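Local coordinates for protein chitinase (Chromobacterium violaceum, PDB 4TXG) that probably hydrolyses the glycosidic bonds of chitin as a glycoside hydrolase of family 18, at residues A125-Q130 with G385-D390; A256-Y261 with G273-T278; G289-S294 with L346-D351; I311-P316 with K340-L345; T317-A322 with L376-E381. All blocks are in the same frame, centred on the assembly; numbering follows the deposited sequence.

Contact 1: residues A125-Q130 with G385-D390; sequences ALAQTQ and GLKYLD
Leu126 and Ala127 press against the backbone of 387-390, where a 3-10 turn gives way to loop. Start at CB of Leu126: CG stands anti to the backbone N (chi1 -177°), which puts it beside the carbonyl carbon; the branches beyond it reach the turn. CG itself makes a loose approach to the carbonyl oxygen of Lys387. CD1 lies against two carbonyl oxygens, 3.4 Å from Lys387 O and 3.4 Å from Leu389 O, while CD2 ends 3.9 Å from Asp390 OD1. The same Lys387 O accepts a nearly straight hydrogen bond from Ala127 N, 2.8 Å long with 169° at the hydrogen. Ala127 CB fills the angle beside it, 3.6 Å from Lys387 CE and 4.0 Å from Tyr388 CD1, and Lys387 CG lies over the centre of the Tyr388 ring. Asp390 is gripped from elsewhere: OD1 by Tyr140 and Tyr363, OD2 by Arg350 in a salt bridge. The contact thus lays the chain leading to strand 155-161 across the loop that joins helix 374-377 to barrel strand 391-395, and behind that loop Leu389 packs on strand 365-371 and on Leu346 of helix 338-360.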
# COMPACT_ATOMS: atom_id res chain seq x y z
N ALA A 125 -5.71 -15.74 8.86
CA ALA A 125 -6.47 -14.58 9.32
C ALA A 125 -7.38 -13.94 8.27
O ALA A 125 -8.04 -12.93 8.54
CB ALA A 125 -5.52 -13.51 9.90
N LEU A 126 -7.45 -14.51 7.07
CA LEU A 126 -8.36 -13.95 6.06
C LEU A 126 -9.81 -14.25 6.40
O LEU A 126 -10.17 -15.38 6.76
CB LEU A 126 -8.02 -14.49 4.66
CG LEU A 126 -8.83 -13.94 3.47
CD1 LEU A 126 -8.53 -12.47 3.20
CD2 LEU A 126 -8.57 -14.77 2.22
N ALA A 127 -10.67 -13.24 6.29
CA ALA A 127 -12.08 -13.42 6.57
C ALA A 127 -12.78 -14.12 5.41
O ALA A 127 -12.88 -13.55 4.33
CB ALA A 127 -12.73 -12.08 6.85
N GLN A 128 -13.26 -15.33 5.63
CA GLN A 128 -13.99 -16.01 4.56
C GLN A 128 -15.49 -15.77 4.69
O GLN A 128 -16.03 -15.67 5.78
CB GLN A 128 -13.72 -17.52 4.56
CG GLN A 128 -14.40 -18.23 3.39
CD GLN A 128 -14.55 -19.72 3.59
OE1 GLN A 128 -13.70 -20.36 4.22
NE2 GLN A 128 -15.64 -20.29 3.06
N THR A 129 -16.15 -15.69 3.54
CA THR A 129 -17.60 -15.62 3.48
C THR A 129 -18.20 -16.95 3.95
O THR A 129 -18.08 -17.97 3.27
CB THR A 129 -18.07 -15.30 2.05
OG1 THR A 129 -17.50 -14.04 1.64
CG2 THR A 129 -19.59 -15.23 1.98
N GLN A 130 -18.85 -16.92 5.11
CA GLN A 130 -19.33 -18.13 5.77
C GLN A 130 -20.16 -19.07 4.88
O GLN A 130 -21.14 -18.67 4.27
CB GLN A 130 -20.16 -17.76 7.01
CG GLN A 130 -20.75 -18.98 7.73
CD GLN A 130 -21.72 -18.60 8.85
OE1 GLN A 130 -21.31 -18.37 9.99
NE2 GLN A 130 -23.00 -18.56 8.53
N GLY A 385 -10.57 -3.14 8.01
CA GLY A 385 -10.78 -3.75 6.70
C GLY A 385 -9.70 -4.72 6.23
O GLY A 385 -9.90 -5.42 5.25
N LEU A 386 -8.56 -4.77 6.92
CA LEU A 386 -7.47 -5.66 6.51
C LEU A 386 -7.89 -7.13 6.41
O LEU A 386 -7.36 -7.87 5.58
CB LEU A 386 -6.29 -5.54 7.48
CG LEU A 386 -5.53 -4.21 7.44
CD1 LEU A 386 -4.43 -4.21 8.50
CD2 LEU A 386 -4.92 -3.98 6.07
N LYS A 387 -8.85 -7.55 7.24
CA LYS A 387 -9.25 -8.95 7.27
C LYS A 387 -9.88 -9.41 5.94
O LYS A 387 -9.96 -10.61 5.69
CB LYS A 387 -10.23 -9.21 8.41
CG LYS A 387 -11.55 -8.48 8.26
CD LYS A 387 -12.44 -8.56 9.52
CE LYS A 387 -12.92 -9.97 9.78
NZ LYS A 387 -14.01 -10.01 10.81
N TYR A 388 -10.32 -8.48 5.10
CA TYR A 388 -10.96 -8.85 3.84
C TYR A 388 -9.98 -8.98 2.67
O TYR A 388 -10.36 -9.44 1.60
CB TYR A 388 -12.05 -7.82 3.49
CG TYR A 388 -13.07 -7.71 4.59
CD1 TYR A 388 -13.89 -8.79 4.91
CD2 TYR A 388 -13.21 -6.54 5.32
CE1 TYR A 388 -14.82 -8.71 5.92
CE2 TYR A 388 -14.15 -6.46 6.36
CZ TYR A 388 -14.95 -7.55 6.64
OH TYR A 388 -15.88 -7.48 7.66
N LEU A 389 -8.73 -8.57 2.88
CA LEU A 389 -7.79 -8.43 1.79
C LEU A 389 -6.85 -9.62 1.66
O LEU A 389 -6.19 -10.02 2.63
CB LEU A 389 -6.96 -7.15 1.96
CG LEU A 389 -7.81 -5.89 2.03
CD1 LEU A 389 -6.95 -4.68 2.40
CD2 LEU A 389 -8.50 -5.67 0.69
N ASP A 390 -6.78 -10.19 0.47
CA ASP A 390 -5.80 -11.25 0.23
C ASP A 390 -4.40 -10.78 0.57
O ASP A 390 -3.62 -11.52 1.19
CB ASP A 390 -5.87 -11.72 -1.21
CG ASP A 390 -7.11 -12.54 -1.47
OD1 ASP A 390 -7.05 -13.77 -1.28
OD2 ASP A 390 -8.14 -11.94 -1.82

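Contact 2: residues A256-Y261 with G273-T278; sequences AETGGY and GFYSMT
Gly259 and Gly273 bring their CA atoms to 3.9 Å, and beside them Phe274 N donates to Thr258 O across 2.8 Å, with a C=O...N angle of 176°. The same oxygen receives a CA-H...O contact from Gly273 CA at 3.3 Å; Gly273 has a positive phi of 47° and no CB in the way, which permits such an approach. Thr258 O also lies near the plane of the Phe274 ring, at its edge, 3.7 Å from CD2. Both segments follow barrel strand 247-253 of the TIM-barrel domain: 256-261 leaves the short helix 254-257, and the chain returns after a small excursion to begin helix 273-278. Thr258 holds CG2 anti to its backbone N and sets that methyl 3.8 Å from Tyr275 CE2, approaching the ring obliquely, while Gly259 CA sits at the ring's edge, 4.2 Å from CD2. The polar branch of Thr258 looks elsewhere, its OG1 bonded to Gly254 O and Glu314 N. Tyr275 OH takes Tyr315 N as partner, and the Phe274 ring stacks on Phe313. Within the helix, Phe274 O is reached by Thr278 N and, from the opposite face of its plane, by Thr278 OG1 at 2.8 Å.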
# COMPACT_ATOMS: atom_id res chain seq x y z
N ALA A 256 -5.30 10.71 -8.85
CA ALA A 256 -6.11 11.55 -9.72
C ALA A 256 -7.56 11.08 -9.87
O ALA A 256 -8.47 11.89 -10.06
CB ALA A 256 -5.46 11.65 -11.11
N GLU A 257 -7.78 9.77 -9.81
CA GLU A 257 -9.12 9.26 -10.10
C GLU A 257 -9.77 8.50 -8.94
O GLU A 257 -10.68 7.69 -9.14
CB GLU A 257 -9.08 8.38 -11.35
CG GLU A 257 -8.73 9.18 -12.61
CD GLU A 257 -8.95 8.39 -13.90
OE1 GLU A 257 -8.15 7.47 -14.19
OE2 GLU A 257 -9.92 8.70 -14.63
N THR A 258 -9.32 8.77 -7.73
CA THR A 258 -10.06 8.30 -6.56
C THR A 258 -11.41 9.03 -6.45
O THR A 258 -12.42 8.42 -6.12
CB THR A 258 -9.25 8.50 -5.26
OG1 THR A 258 -8.32 7.41 -5.12
CG2 THR A 258 -10.17 8.53 -4.04
N GLY A 259 -11.42 10.32 -6.77
CA GLY A 259 -12.61 11.13 -6.57
C GLY A 259 -13.25 11.69 -7.83
O GLY A 259 -14.06 12.60 -7.76
N GLY A 260 -12.88 11.14 -8.98
CA GLY A 260 -13.41 11.63 -10.24
C GLY A 260 -12.82 10.84 -11.38
O GLY A 260 -12.19 9.82 -11.15
N TYR A 261 -13.00 11.32 -12.60
CA TYR A 261 -12.46 10.63 -13.77
C TYR A 261 -12.26 11.62 -14.91
O TYR A 261 -12.88 12.68 -14.93
CB TYR A 261 -13.38 9.48 -14.20
CG TYR A 261 -14.82 9.88 -14.44
CD1 TYR A 261 -15.24 10.37 -15.67
CD2 TYR A 261 -15.77 9.76 -13.43
CE1 TYR A 261 -16.56 10.73 -15.89
CE2 TYR A 261 -17.08 10.11 -13.63
CZ TYR A 261 -17.47 10.59 -14.86
OH TYR A 261 -18.78 10.94 -15.05
N GLY A 273 -16.23 9.91 -7.09
CA GLY A 273 -15.58 8.61 -7.13
C GLY A 273 -15.86 7.72 -5.93
O GLY A 273 -17.01 7.49 -5.57
N PHE A 274 -14.80 7.21 -5.31
CA PHE A 274 -14.92 6.37 -4.13
C PHE A 274 -15.66 7.05 -2.97
O PHE A 274 -16.35 6.39 -2.20
CB PHE A 274 -13.52 5.95 -3.64
CG PHE A 274 -12.97 4.73 -4.32
CD1 PHE A 274 -13.47 3.47 -4.03
CD2 PHE A 274 -11.91 4.84 -5.21
CE1 PHE A 274 -12.95 2.34 -4.64
CE2 PHE A 274 -11.39 3.70 -5.83
CZ PHE A 274 -11.90 2.46 -5.54
N TYR A 275 -15.49 8.36 -2.82
CA TYR A 275 -16.11 9.03 -1.68
C TYR A 275 -17.63 8.96 -1.75
O TYR A 275 -18.29 8.61 -0.76
CB TYR A 275 -15.67 10.49 -1.61
CG TYR A 275 -14.19 10.67 -1.37
CD1 TYR A 275 -13.63 10.41 -0.12
CD2 TYR A 275 -13.34 11.10 -2.39
CE1 TYR A 275 -12.28 10.57 0.11
CE2 TYR A 275 -11.99 11.28 -2.17
CZ TYR A 275 -11.46 11.01 -0.92
OH TYR A 275 -10.12 11.19 -0.69
N SER A 276 -18.18 9.26 -2.91
CA SER A 276 -19.63 9.29 -3.06
C SER A 276 -20.18 7.88 -3.24
O SER A 276 -21.32 7.61 -2.89
CB SER A 276 -20.04 10.21 -4.22
OG SER A 276 -19.28 9.93 -5.38
N MET A 277 -19.36 6.98 -3.77
CA MET A 277 -19.79 5.60 -3.97
C MET A 277 -19.92 4.86 -2.63
O MET A 277 -20.80 4.02 -2.48
CB MET A 277 -18.82 4.84 -4.90
CG MET A 277 -19.21 3.37 -5.18
SD MET A 277 -18.43 2.18 -4.04
CE MET A 277 -16.80 2.15 -4.74
N THR A 278 -19.05 5.18 -1.67
CA THR A 278 -19.09 4.48 -0.38
C THR A 278 -19.89 5.19 0.70
O THR A 278 -20.34 4.54 1.63
CB THR A 278 -17.67 4.23 0.20
OG1 THR A 278 -16.99 5.48 0.41
CG2 THR A 278 -16.85 3.37 -0.76

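Contact 3: residues G289-S294 with L346-D351; sequences GINAFS and LQTLRD
Ile290, Ser294, Thr348 and Leu349 carry most of the contact between helices 287-304 and 338-360, which run roughly the same way; over these segments the axes approach to 9.4 Å and cross at -37°. Van der Waals contacts come first. Ile290 points CG2 at Thr348 CB, 3.6 Å away, the two side chains crossing at a slant. Thr348 CG2, anti to its backbone N, reaches across to the facing helix and lies 3.7 Å from Ser294 OG. Leu349 spreads its branches: CD1 rests against Ser294, and CD2 comes to the edge of the Phe293 ring, near its plane, 4.2 Å from CE2. Direct polar bonds stay inside each helix. Ser294 OG turns back (chi1 -62°) to give its proton to Ile290 O at 2.9 Å, reaching that oxygen from the opposite face to Ser294 N. Thr348 OG1 bonds in the same fashion to Ala344 O. The polar link between the helices is a water, which donates to Asn291 OD1 (3.1 Å) and to Thr348 OG1 (2.8 Å). These are neighbouring outer helices of the TIM barrel, and Phe293 and Leu349 both continue onto Ile311 of strand 308-312. Both hydroxyls bond within their own helix, Thr348 OG1 also receiving the water, and direct contact between the helices is van der Waals, consistent with packing by shape: hydrocarbon faces the barrel strand, and the water bridge lies at the partly exposed margin.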
# COMPACT_ATOMS: atom_id res chain seq x y z
N GLY A 289 -24.53 2.11 -3.80
CA GLY A 289 -23.32 2.39 -4.56
C GLY A 289 -22.32 1.26 -4.44
O GLY A 289 -21.70 0.85 -5.43
N ILE A 290 -22.15 0.76 -3.22
CA ILE A 290 -21.19 -0.31 -2.95
C ILE A 290 -21.64 -1.61 -3.63
O ILE A 290 -20.83 -2.37 -4.17
CB ILE A 290 -20.99 -0.51 -1.43
CG1 ILE A 290 -20.19 0.65 -0.84
CG2 ILE A 290 -20.29 -1.84 -1.13
CD1 ILE A 290 -20.20 0.72 0.72
N ASN A 291 -22.95 -1.86 -3.64
CA ASN A 291 -23.47 -3.03 -4.35
C ASN A 291 -23.26 -2.92 -5.85
O ASN A 291 -22.86 -3.89 -6.50
CB ASN A 291 -24.96 -3.23 -4.05
CG ASN A 291 -25.22 -3.77 -2.66
OD1 ASN A 291 -24.30 -4.20 -1.95
ND2 ASN A 291 -26.48 -3.77 -2.26
N ALA A 292 -23.53 -1.75 -6.41
CA ALA A 292 -23.33 -1.55 -7.85
C ALA A 292 -21.87 -1.74 -8.22
O ALA A 292 -21.55 -2.39 -9.22
CB ALA A 292 -23.81 -0.16 -8.28
N PHE A 293 -20.99 -1.17 -7.41
CA PHE A 293 -19.57 -1.30 -7.68
C PHE A 293 -19.11 -2.75 -7.61
O PHE A 293 -18.43 -3.25 -8.51
CB PHE A 293 -18.74 -0.44 -6.72
CG PHE A 293 -17.27 -0.58 -6.94
CD1 PHE A 293 -16.65 0.10 -7.99
CD2 PHE A 293 -16.51 -1.41 -6.14
CE1 PHE A 293 -15.28 -0.04 -8.21
CE2 PHE A 293 -15.15 -1.55 -6.35
CZ PHE A 293 -14.54 -0.87 -7.39
N SER A 294 -19.49 -3.43 -6.53
CA SER A 294 -19.03 -4.80 -6.30
C SER A 294 -19.52 -5.74 -7.39
O SER A 294 -18.75 -6.55 -7.91
CB SER A 294 -19.47 -5.28 -4.92
OG SER A 294 -18.88 -4.45 -3.92
N LEU A 346 -15.13 -3.12 1.41
CA LEU A 346 -14.28 -4.31 1.36
C LEU A 346 -15.04 -5.57 1.75
O LEU A 346 -14.82 -6.63 1.15
CB LEU A 346 -13.06 -4.12 2.26
CG LEU A 346 -12.12 -2.98 1.84
CD1 LEU A 346 -10.92 -2.87 2.77
CD2 LEU A 346 -11.67 -3.16 0.39
N GLN A 347 -15.92 -5.48 2.74
CA GLN A 347 -16.70 -6.64 3.16
C GLN A 347 -17.62 -7.11 2.03
O GLN A 347 -17.77 -8.31 1.79
CB GLN A 347 -17.52 -6.34 4.42
CG GLN A 347 -18.31 -7.56 4.88
CD GLN A 347 -18.88 -7.42 6.27
OE1 GLN A 347 -18.58 -6.46 6.99
NE2 GLN A 347 -19.72 -8.37 6.67
N THR A 348 -18.21 -6.15 1.33
CA THR A 348 -19.14 -6.47 0.25
C THR A 348 -18.40 -7.01 -0.97
O THR A 348 -18.84 -7.96 -1.62
CB THR A 348 -19.99 -5.25 -0.14
OG1 THR A 348 -20.65 -4.74 1.02
CG2 THR A 348 -21.05 -5.64 -1.18
N LEU A 349 -17.27 -6.40 -1.29
CA LEU A 349 -16.44 -6.88 -2.38
C LEU A 349 -15.98 -8.32 -2.12
O LEU A 349 -16.01 -9.16 -3.02
CB LEU A 349 -15.25 -5.95 -2.55
CG LEU A 349 -14.54 -5.75 -3.88
CD1 LEU A 349 -15.49 -5.57 -5.04
CD2 LEU A 349 -13.66 -4.50 -3.70
N ARG A 350 -15.58 -8.59 -0.88
CA ARG A 350 -15.15 -9.93 -0.46
C ARG A 350 -16.28 -10.93 -0.65
O ARG A 350 -16.09 -12.02 -1.20
CB ARG A 350 -14.70 -9.91 1.00
CG ARG A 350 -14.33 -11.28 1.58
CD ARG A 350 -12.89 -11.68 1.21
NE ARG A 350 -12.79 -12.25 -0.13
CZ ARG A 350 -11.68 -12.25 -0.86
NH1 ARG A 350 -11.68 -12.82 -2.07
NH2 ARG A 350 -10.57 -11.68 -0.39
N ASP A 351 -17.48 -10.54 -0.22
CA ASP A 351 -18.66 -11.39 -0.36
C ASP A 351 -18.97 -11.69 -1.83
O ASP A 351 -19.18 -12.85 -2.20
CB ASP A 351 -19.86 -10.71 0.31
CG ASP A 351 -21.14 -11.54 0.19
OD1 ASP A 351 -21.79 -11.47 -0.87
OD2 ASP A 351 -21.48 -12.25 1.15
O HOH W 1 -23.24 -3.61 0.87

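Contact 4: residues I311-P316 with K340-L345; sequences IDFEYP and KGYVAL. With CS (cesium ion), chain D.
Pro316 and Tyr342 meet behind what is, by its signature sequence, probably the catalytic strand of the family 18 barrel: 311-316 reads IDFEYP, matching the end of the DxxDxDxE signature, whose last glutamate is the general acid in related chitinases. Strand 308-312, helix 338-360 and strand 365-371 form a beta-alpha-beta crossover, and the contact joins its first strand to its helix. Tyr342 has CG anti to the backbone N (chi1 -171°), and its ring lies against the strand's end. Pro316 CG sits squarely over one face, 3.5 Å from the ring centroid, a CH-pi contact 7° off the normal. Ile311 CG2 lies at the edge of the same ring, 4.3 Å from CE1. Phe313 comes in obliquely, CD2 touching Tyr342 CD1 at 3.6 Å with the two planes 80° apart. Leu345 CD2 closes the row against Ile311 CG2 at 4.4 Å. At the phenol end, Tyr342 OH lies 2.8 Å from a water that also bonds Ile311 O and Phe313 N. On the side away from the helix, just past the strand, Glu314 binds a cesium ion through both carboxylate oxygens, OE1 at 3.2 Å; five waters and Met395 SD also bind the ion. A cis peptide precedes Tyr315, whose OH bonds one of those waters. The segment is therefore two-faced: Ile311, Phe313 and Pro316 press onto the helix, where a water partners the buried tyrosine hydroxyl, while Asp312 and Glu314 turn to the hydrated cesium ion, Glu314 binding it directly and Asp312 through a water.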
# COMPACT_ATOMS: atom_id res chain seq x y z
N ILE A 311 -7.82 -2.28 -4.87
CA ILE A 311 -8.50 -1.04 -4.51
C ILE A 311 -7.47 0.01 -4.09
O ILE A 311 -6.76 -0.18 -3.11
CB ILE A 311 -9.50 -1.27 -3.35
CG1 ILE A 311 -10.55 -2.29 -3.77
CG2 ILE A 311 -10.12 0.05 -2.90
CD1 ILE A 311 -11.43 -1.84 -4.97
N ASP A 312 -7.39 1.09 -4.85
CA ASP A 312 -6.43 2.16 -4.59
C ASP A 312 -7.18 3.45 -4.25
O ASP A 312 -7.13 4.45 -4.97
CB ASP A 312 -5.51 2.35 -5.79
CG ASP A 312 -4.34 3.26 -5.49
OD1 ASP A 312 -4.25 3.81 -4.36
OD2 ASP A 312 -3.50 3.44 -6.40
N PHE A 313 -7.91 3.39 -3.14
CA PHE A 313 -8.73 4.49 -2.63
C PHE A 313 -7.83 5.44 -1.84
O PHE A 313 -7.38 5.09 -0.74
CB PHE A 313 -9.87 3.86 -1.79
CG PHE A 313 -10.89 4.82 -1.20
CD1 PHE A 313 -10.71 6.21 -1.17
CD2 PHE A 313 -12.05 4.30 -0.64
CE1 PHE A 313 -11.67 7.04 -0.60
CE2 PHE A 313 -13.02 5.12 -0.08
CZ PHE A 313 -12.83 6.50 -0.05
N GLU A 314 -7.55 6.62 -2.40
CA GLU A 314 -6.66 7.58 -1.74
C GLU A 314 -7.42 8.84 -1.32
O GLU A 314 -7.50 9.78 -2.12
CB GLU A 314 -5.48 7.94 -2.67
CG GLU A 314 -4.71 6.70 -3.18
CD GLU A 314 -3.43 7.00 -3.97
OE1 GLU A 314 -3.02 8.18 -4.10
OE2 GLU A 314 -2.81 6.04 -4.48
N TYR A 315 -7.95 8.91 -0.09
CA TYR A 315 -7.82 7.90 0.97
C TYR A 315 -9.07 7.89 1.83
O TYR A 315 -9.67 8.95 2.02
CB TYR A 315 -6.64 8.21 1.91
CG TYR A 315 -5.31 8.22 1.23
CD1 TYR A 315 -4.61 7.05 1.04
CD2 TYR A 315 -4.77 9.42 0.77
CE1 TYR A 315 -3.39 7.06 0.42
CE2 TYR A 315 -3.55 9.43 0.13
CZ TYR A 315 -2.87 8.25 -0.04
OH TYR A 315 -1.64 8.26 -0.67
N PRO A 316 -9.42 6.73 2.39
CA PRO A 316 -10.56 6.66 3.31
C PRO A 316 -10.16 7.04 4.73
O PRO A 316 -10.27 6.24 5.66
CB PRO A 316 -10.97 5.18 3.23
CG PRO A 316 -9.64 4.47 3.04
CD PRO A 316 -8.83 5.40 2.15
N LYS A 340 -16.25 3.56 8.14
CA LYS A 340 -17.38 2.62 7.98
C LYS A 340 -17.66 2.33 6.51
O LYS A 340 -17.99 1.20 6.14
CB LYS A 340 -18.64 3.18 8.64
CG LYS A 340 -18.52 3.37 10.13
CD LYS A 340 -18.38 2.04 10.82
CE LYS A 340 -19.73 1.56 11.34
NZ LYS A 340 -20.31 2.39 12.46
N GLY A 341 -17.54 3.35 5.67
CA GLY A 341 -17.79 3.19 4.25
C GLY A 341 -16.79 2.26 3.61
O GLY A 341 -17.12 1.45 2.73
N TYR A 342 -15.53 2.36 4.05
CA TYR A 342 -14.46 1.57 3.46
C TYR A 342 -14.56 0.12 3.91
O TYR A 342 -14.35 -0.81 3.12
CB TYR A 342 -13.12 2.17 3.86
CG TYR A 342 -11.90 1.61 3.19
CD1 TYR A 342 -11.75 1.66 1.81
CD2 TYR A 342 -10.86 1.09 3.95
CE1 TYR A 342 -10.59 1.19 1.21
CE2 TYR A 342 -9.71 0.62 3.36
CZ TYR A 342 -9.58 0.67 2.00
OH TYR A 342 -8.42 0.19 1.43
N VAL A 343 -14.88 -0.08 5.18
CA VAL A 343 -15.08 -1.43 5.69
C VAL A 343 -16.27 -2.08 4.96
O VAL A 343 -16.19 -3.25 4.56
CB VAL A 343 -15.31 -1.42 7.21
CG1 VAL A 343 -15.83 -2.76 7.69
CG2 VAL A 343 -14.00 -1.08 7.91
N ALA A 344 -17.35 -1.33 4.77
CA ALA A 344 -18.49 -1.86 4.03
C ALA A 344 -18.13 -2.22 2.59
O ALA A 344 -18.57 -3.24 2.06
CB ALA A 344 -19.65 -0.87 4.06
N LEU A 345 -17.34 -1.36 1.94
CA LEU A 345 -16.89 -1.64 0.58
C LEU A 345 -16.10 -2.96 0.52
O LEU A 345 -16.39 -3.82 -0.30
CB LEU A 345 -16.01 -0.49 0.07
CG LEU A 345 -15.30 -0.77 -1.25
CD1 LEU A 345 -16.33 -0.96 -2.36
CD2 LEU A 345 -14.32 0.36 -1.61
CS CS D . 0.04 7.13 -4.32
O HOH W 2 -7.40 1.33 -0.91
O HOH W 3 -1.11 4.99 -6.56
O HOH W 4 -0.72 9.74 -2.83
O HOH W 5 0.61 9.24 -6.93
O HOH W 6 1.20 4.66 -6.42
O HOH W 7 2.39 8.34 -3.80

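Contact 5: residues T317-A322 with L376-E381; sequences TSMNNA and LLRGME
Met319 and Gly379 meet through a flat group that is a peptide, not a ring: Met319 SD lies over one face of the Arg378-Gly379 peptide, almost directly above Gly379 N at 3.6 Å. A bend at chi2 (-62°) brings SD there, and SD also touches Arg378 CB. A second flat group, the Leu376 carbonyl, is approached in its own plane by Thr317 OG1, which gives its proton to Leu376 O over 2.8 Å; Gly379 N, in the same segment as Leu376, also bonds that oxygen. At the third, Ser318 N donates to Gly379 O at 2.9 Å, tilted 28° from the carbonyl plane, with Asn339 ND2 as another partner of this oxygen. Both segments lie beyond the C-terminal ends of successive barrel strands: 317-322 is loop after strand 308-312, while after strand 365-371 the other segment, 376-381, runs from the end of helix 374-377 into loop. Each contains a beta turn, type II from Met319 to Ala322 and type I from Leu377 to Met380. Gly379, with no side chain, lets Thr317 OG1 come within 3.3 Å of its CA. Around this bonded centre the packing is apolar: Met380 CG lies 3.7 Å from Thr317 CB, and Leu376 CD2 meets Ala322 CB at 3.8 Å. Arg378 keeps its CB here but carries its guanidinium off to the carbonyls of Asn672 and Tyr760, in the C-terminal part of the chain, and Met319 touches Asp670 of the same part.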
# COMPACT_ATOMS: atom_id res chain seq x y z
N THR A 317 -9.67 8.26 4.90
CA THR A 317 -9.19 8.67 6.21
C THR A 317 -10.00 9.85 6.74
O THR A 317 -10.50 10.68 5.97
CB THR A 317 -7.69 9.03 6.17
OG1 THR A 317 -7.23 9.36 7.49
CG2 THR A 317 -7.43 10.20 5.23
N SER A 318 -10.11 9.94 8.06
CA SER A 318 -10.84 11.02 8.69
C SER A 318 -9.98 12.27 8.95
O SER A 318 -10.47 13.23 9.56
CB SER A 318 -11.46 10.55 10.01
OG SER A 318 -10.45 10.29 10.98
N MET A 319 -8.73 12.28 8.50
CA MET A 319 -7.89 13.48 8.58
C MET A 319 -8.41 14.53 7.61
O MET A 319 -8.61 14.24 6.43
CB MET A 319 -6.42 13.19 8.25
CG MET A 319 -5.79 12.03 9.01
SD MET A 319 -5.73 12.24 10.81
CE MET A 319 -4.52 13.52 11.01
N ASN A 320 -8.64 15.74 8.10
CA ASN A 320 -9.15 16.83 7.28
C ASN A 320 -8.12 17.23 6.23
O ASN A 320 -6.92 17.26 6.52
CB ASN A 320 -9.52 18.01 8.19
CG ASN A 320 -10.10 19.17 7.42
OD1 ASN A 320 -11.23 19.10 6.94
ND2 ASN A 320 -9.34 20.26 7.33
N ASN A 321 -8.57 17.52 5.00
CA ASN A 321 -7.71 17.93 3.89
C ASN A 321 -6.65 16.90 3.49
O ASN A 321 -5.61 17.25 2.92
CB ASN A 321 -7.00 19.25 4.20
CG ASN A 321 -7.93 20.44 4.17
OD1 ASN A 321 -9.04 20.37 3.65
ND2 ASN A 321 -7.46 21.57 4.71
N ALA A 322 -6.89 15.63 3.79
CA ALA A 322 -5.91 14.60 3.45
C ALA A 322 -6.04 14.15 2.01
O ALA A 322 -5.09 13.65 1.42
CB ALA A 322 -6.06 13.41 4.38
N LEU A 376 -1.72 9.82 7.65
CA LEU A 376 -2.97 9.30 7.07
C LEU A 376 -3.59 8.23 7.95
O LEU A 376 -4.81 8.21 8.15
CB LEU A 376 -2.72 8.74 5.67
CG LEU A 376 -2.28 9.73 4.60
CD1 LEU A 376 -1.98 9.04 3.27
CD2 LEU A 376 -3.35 10.81 4.41
N LEU A 377 -2.76 7.34 8.48
CA LEU A 377 -3.27 6.21 9.25
C LEU A 377 -3.86 6.63 10.59
O LEU A 377 -4.65 5.90 11.19
CB LEU A 377 -2.15 5.19 9.47
CG LEU A 377 -1.74 4.40 8.21
CD1 LEU A 377 -0.44 3.65 8.46
CD2 LEU A 377 -2.84 3.44 7.74
N ARG A 378 -3.50 7.83 11.06
CA ARG A 378 -4.07 8.31 12.32
C ARG A 378 -5.58 8.49 12.19
O ARG A 378 -6.31 8.47 13.18
CB ARG A 378 -3.40 9.61 12.76
CG ARG A 378 -3.86 10.11 14.13
CD ARG A 378 -3.00 11.28 14.59
NE ARG A 378 -1.60 10.89 14.79
CZ ARG A 378 -1.07 10.56 15.96
NH1 ARG A 378 -1.82 10.56 17.05
NH2 ARG A 378 0.22 10.23 16.05
N GLY A 379 -6.06 8.66 10.96
CA GLY A 379 -7.48 8.81 10.71
C GLY A 379 -8.14 7.55 10.17
O GLY A 379 -9.24 7.62 9.64
N MET A 380 -7.48 6.41 10.31
CA MET A 380 -8.04 5.17 9.78
C MET A 380 -8.26 4.10 10.85
O MET A 380 -8.19 2.89 10.56
CB MET A 380 -7.13 4.66 8.64
CG MET A 380 -7.13 5.65 7.46
SD MET A 380 -5.91 5.39 6.17
CE MET A 380 -6.44 3.80 5.55
N GLU A 381 -8.55 4.56 12.07
CA GLU A 381 -8.92 3.70 13.20
C GLU A 381 -7.88 2.60 13.39
O GLU A 381 -6.72 2.91 13.63
CB GLU A 381 -10.35 3.17 13.01
CG GLU A 381 -11.34 4.36 12.94
CD GLU A 381 -12.81 3.98 13.00
OE1 GLU A 381 -13.12 2.79 13.19
OE2 GLU A 381 -13.66 4.91 12.88

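How the contacts relate
Contacts 2 to 5 are buried within the family 18 barrel; contact 1, partly exposed, ties an N-terminal loop to it. Contacts 3 and 4 share helix 338-360 and meet at Ile311: contact 3 packs the helix on its neighbour, contact 4 on the strand. Contact 2 lies about 10 Å from contact 4, centre to centre, and touches its strand end through Thr258 to Glu314 and Tyr275 to Tyr315. Contact 5 takes over where contact 4 ends, Tyr315 lying on Leu376. Contacts 1, 2 and 5 each have a backbone bond across them, joined in contact 5 by a threonine hydroxyl; in contacts 3 and 4, side-chain packing with a bridging water does the work. Arg350 to Asp390 joins contacts 3 and 1.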